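Local coordinates for protein sortase B (Listeria monocytogenes serovar 1/2a, PDB 5JCV) that anchors surface proteins to the cell wall as a transpeptidase, cleaving a C-terminal sorting signal and passing through a thioester-linked intermediate, at residues V110-V115 and M177-K182. Residues are numbered along the deposited sequence; the frame is centred on the assembly and turned at random.
Sequences VEIFAV and MVIQGK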
ATOM      1  N   VAL A 110       0.066  13.552 -12.624  1.00 64.88           N
ATOM      2  CA  VAL A 110      -0.607  13.197 -13.847  1.00 59.58           C
ATOM      3  C   VAL A 110      -0.833  14.444 -14.671  1.00 58.28           C
ATOM      4  O   VAL A 110      -1.313  15.448 -14.152  1.00 59.16           O
ATOM      5  CB  VAL A 110      -1.967  12.557 -13.533  1.00 60.79           C
ATOM      6  CG1 VAL A 110      -2.631  12.124 -14.829  1.00 61.72           C
ATOM      7  CG2 VAL A 110      -1.807  11.349 -12.599  1.00 58.59           C
ATOM      8  N   GLU A 111      -0.524  14.342 -15.956  1.00 56.27           N
ATOM      9  CA  GLU A 111      -0.616  15.430 -16.899  1.00 58.73           C
ATOM     10  C   GLU A 111      -1.886  15.286 -17.759  1.00 60.75           C
ATOM     11  O   GLU A 111      -1.963  14.440 -18.677  1.00 55.95           O
ATOM     12  CB  GLU A 111       0.633  15.402 -17.797  1.00 62.74           C
ATOM     13  CG  GLU A 111       1.127  16.767 -18.194  1.00 69.86           C
ATOM     14  CD  GLU A 111       2.325  16.764 -19.149  1.00 73.21           C
ATOM     15  OE1 GLU A 111       3.098  15.765 -19.240  1.00 70.23           O
ATOM     16  OE2 GLU A 111       2.492  17.825 -19.812  1.00 75.43           O
ATOM     17  N   ILE A 112      -2.869  16.135 -17.488  1.00 56.06           N
ATOM     18  CA  ILE A 112      -4.153  16.061 -18.164  1.00 55.16           C
ATOM     19  C   ILE A 112      -4.037  16.387 -19.656  1.00 55.71           C
ATOM     20  O   ILE A 112      -3.449  17.394 -20.048  1.00 57.19           O
ATOM     21  CB  ILE A 112      -5.151  17.037 -17.511  1.00 53.41           C
ATOM     22  CG1 ILE A 112      -5.507  16.558 -16.104  1.00 52.76           C
ATOM     23  CG2 ILE A 112      -6.414  17.153 -18.352  1.00 53.61           C
ATOM     24  CD1 ILE A 112      -6.000  17.670 -15.192  1.00 52.26           C
ATOM     25  N   PHE A 113      -4.618  15.532 -20.481  1.00 56.56           N
ATOM     26  CA  PHE A 113      -4.625  15.725 -21.921  1.00 56.76           C
ATOM     27  C   PHE A 113      -6.023  15.681 -22.584  1.00 58.08           C
ATOM     28  O   PHE A 113      -6.164  16.090 -23.740  1.00 57.62           O
ATOM     29  CB  PHE A 113      -3.711  14.704 -22.568  1.00 59.05           C
ATOM     30  CG  PHE A 113      -4.254  13.300 -22.563  1.00 61.01           C
ATOM     31  CD1 PHE A 113      -5.026  12.841 -23.612  1.00 61.13           C
ATOM     32  CD2 PHE A 113      -3.951  12.429 -21.539  1.00 59.00           C
ATOM     33  CE1 PHE A 113      -5.524  11.556 -23.610  1.00 59.05           C
ATOM     34  CE2 PHE A 113      -4.438  11.142 -21.542  1.00 59.21           C
ATOM     35  CZ  PHE A 113      -5.227  10.709 -22.575  1.00 58.06           C
ATOM     36  N   ALA A 114      -7.048  15.220 -21.861  1.00 55.04           N
ATOM     37  CA  ALA A 114      -8.432  15.168 -22.396  1.00 54.42           C
ATOM     38  C   ALA A 114      -9.457  15.397 -21.316  1.00 49.60           C
ATOM     39  O   ALA A 114      -9.373  14.855 -20.220  1.00 51.92           O
ATOM     40  CB  ALA A 114      -8.714  13.826 -23.064  1.00 52.67           C
ATOM     41  N   VAL A 115     -10.459  16.169 -21.671  1.00 50.40           N
ATOM     42  CA  VAL A 115     -11.540  16.580 -20.760  1.00 48.17           C
ATOM     43  C   VAL A 115     -12.859  16.549 -21.558  1.00 47.84           C
ATOM     44  O   VAL A 115     -12.938  17.151 -22.610  1.00 49.98           O
ATOM     45  CB  VAL A 115     -11.258  18.008 -20.277  1.00 48.36           C
ATOM     46  CG1 VAL A 115     -12.449  18.609 -19.582  1.00 48.54           C
ATOM     47  CG2 VAL A 115     -10.012  18.053 -19.410  1.00 49.33           C
HETATM   48  N   MSE A 177     -18.769  13.268 -16.113  1.00 46.69           N
HETATM   49  CA  MSE A 177     -17.642  14.135 -16.380  1.00 48.51           C
HETATM   50  C   MSE A 177     -16.400  13.263 -16.359  1.00 45.90           C
HETATM   51  O   MSE A 177     -16.265  12.374 -15.533  1.00 46.55           O
HETATM   52  CB  MSE A 177     -17.670  15.214 -15.301  1.00 48.17           C
HETATM   53  CG  MSE A 177     -16.533  16.176 -15.483  1.00 50.93           C
HETATM   54 SE   MSE A 177     -16.970  17.286 -17.045  0.66 51.08          SE
HETATM   55  CE  MSE A 177     -15.123  17.542 -17.547  1.00 51.30           C
ATOM     56  N   VAL A 178     -15.498  13.492 -17.294  1.00 45.06           N
ATOM     57  CA  VAL A 178     -14.337  12.621 -17.457  1.00 47.62           C
ATOM     58  C   VAL A 178     -13.091  13.463 -17.661  1.00 49.22           C
ATOM     59  O   VAL A 178     -13.101  14.382 -18.448  1.00 50.52           O
ATOM     60  CB  VAL A 178     -14.479  11.681 -18.660  1.00 44.42           C
ATOM     61  CG1 VAL A 178     -13.228  10.808 -18.777  1.00 48.25           C
ATOM     62  CG2 VAL A 178     -15.705  10.815 -18.515  1.00 44.47           C
ATOM     63  N   ILE A 179     -12.034  13.118 -16.953  1.00 45.95           N
ATOM     64  CA  ILE A 179     -10.729  13.758 -17.093  1.00 50.50           C
ATOM     65  C   ILE A 179      -9.758  12.627 -17.320  1.00 49.39           C
ATOM     66  O   ILE A 179      -9.800  11.635 -16.600  1.00 52.68           O
ATOM     67  CB  ILE A 179     -10.338  14.448 -15.773  1.00 52.93           C
ATOM     68  CG1 ILE A 179     -11.407  15.467 -15.413  1.00 54.04           C
ATOM     69  CG2 ILE A 179      -8.988  15.116 -15.839  1.00 53.25           C
ATOM     70  CD1 ILE A 179     -11.513  16.590 -16.400  1.00 57.07           C
ATOM     71  N   GLN A 180      -8.930  12.746 -18.342  1.00 46.85           N
ATOM     72  CA  GLN A 180      -7.894  11.780 -18.573  1.00 49.50           C
ATOM     73  C   GLN A 180      -6.475  12.394 -18.662  1.00 52.02           C
ATOM     74  O   GLN A 180      -6.263  13.463 -19.244  1.00 53.47           O
ATOM     75  CB  GLN A 180      -8.227  11.020 -19.825  1.00 50.01           C
ATOM     76  CG  GLN A 180      -9.550  10.315 -19.724  1.00 47.15           C
ATOM     77  CD  GLN A 180      -9.814   9.529 -20.956  1.00 47.94           C
ATOM     78  OE1 GLN A 180     -10.029  10.116 -22.007  1.00 49.93           O
ATOM     79  NE2 GLN A 180      -9.762   8.189 -20.854  1.00 48.34           N
ATOM     80  N   GLY A 181      -5.520  11.722 -18.039  1.00 50.72           N
ATOM     81  CA  GLY A 181      -4.202  12.267 -17.932  1.00 54.67           C
ATOM     82  C   GLY A 181      -3.131  11.216 -18.161  1.00 60.11           C
ATOM     83  O   GLY A 181      -3.369  10.033 -17.948  1.00 56.76           O
ATOM     84  N   LYS A 182      -1.957  11.675 -18.585  1.00 61.68           N
ATOM     85  CA  LYS A 182      -0.792  10.822 -18.820  1.00 70.40           C
ATOM     86  C   LYS A 182      -0.035  10.534 -17.517  1.00 66.92           C
ATOM     87  O   LYS A 182       0.275  11.447 -16.778  1.00 66.12           O
ATOM     88  CB  LYS A 182       0.142  11.538 -19.808  1.00 79.06           C
ATOM     89  CG  LYS A 182       1.452  10.831 -20.135  1.00 87.29           C
ATOM     90  CD  LYS A 182       2.422  11.769 -20.835  1.00 91.95           C
ATOM     91  CE  LYS A 182       2.076  11.908 -22.309  1.00 95.89           C
ATOM     92  NZ  LYS A 182       3.002  12.856 -22.994  1.00 96.95           N
TER
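Gln180 O takes two backbone hydrogen bonds from successive residues, Phe113 N at 2.9 Å and Ala114 N at 3.2 Å, which makes a classic beta bulge and shifts the antiparallel register by one. Beyond the bulge Gln180 N returns a nearly straight bond to Ala114 O (2.9 Å). Before it, the backbones of Glu111 and Lys182 bond in both directions, Glu111 N to Lys182 O and Lys182 N to Glu111 O (2.8 Å), the latter donor well above the carbonyl plane. Phe113 has its CG between backbone N and carbonyl carbon (chi1 72°), and the ring comes down beside segment 177-182, CD2 3.6 Å from Gly181 CA, its edge toward Lys182 N. Val110 CG1 presses tightly on Gly181 CA (3.5 Å). On the face carrying Ile112 and Val115, Ile179 bridges the two: its CG2 meets Ile112 CG1 at 3.8 Å, its CD1 lies against Val115 CG2, and selenomethionine Met177 reaches Val115 CG1 with CE. On the other face, Gln180 OE1 is hydrogen-bonded to Tyr116 OH and NE2 to Tyr138 OH and Thr162 OG1, while Lys182 NZ bonds Lys153 O. Within the sortase beta-barrel, strand 107-118 lies between strands 176-182 and 98-102, with helix 132-145 packing on Phe113 and Gln180.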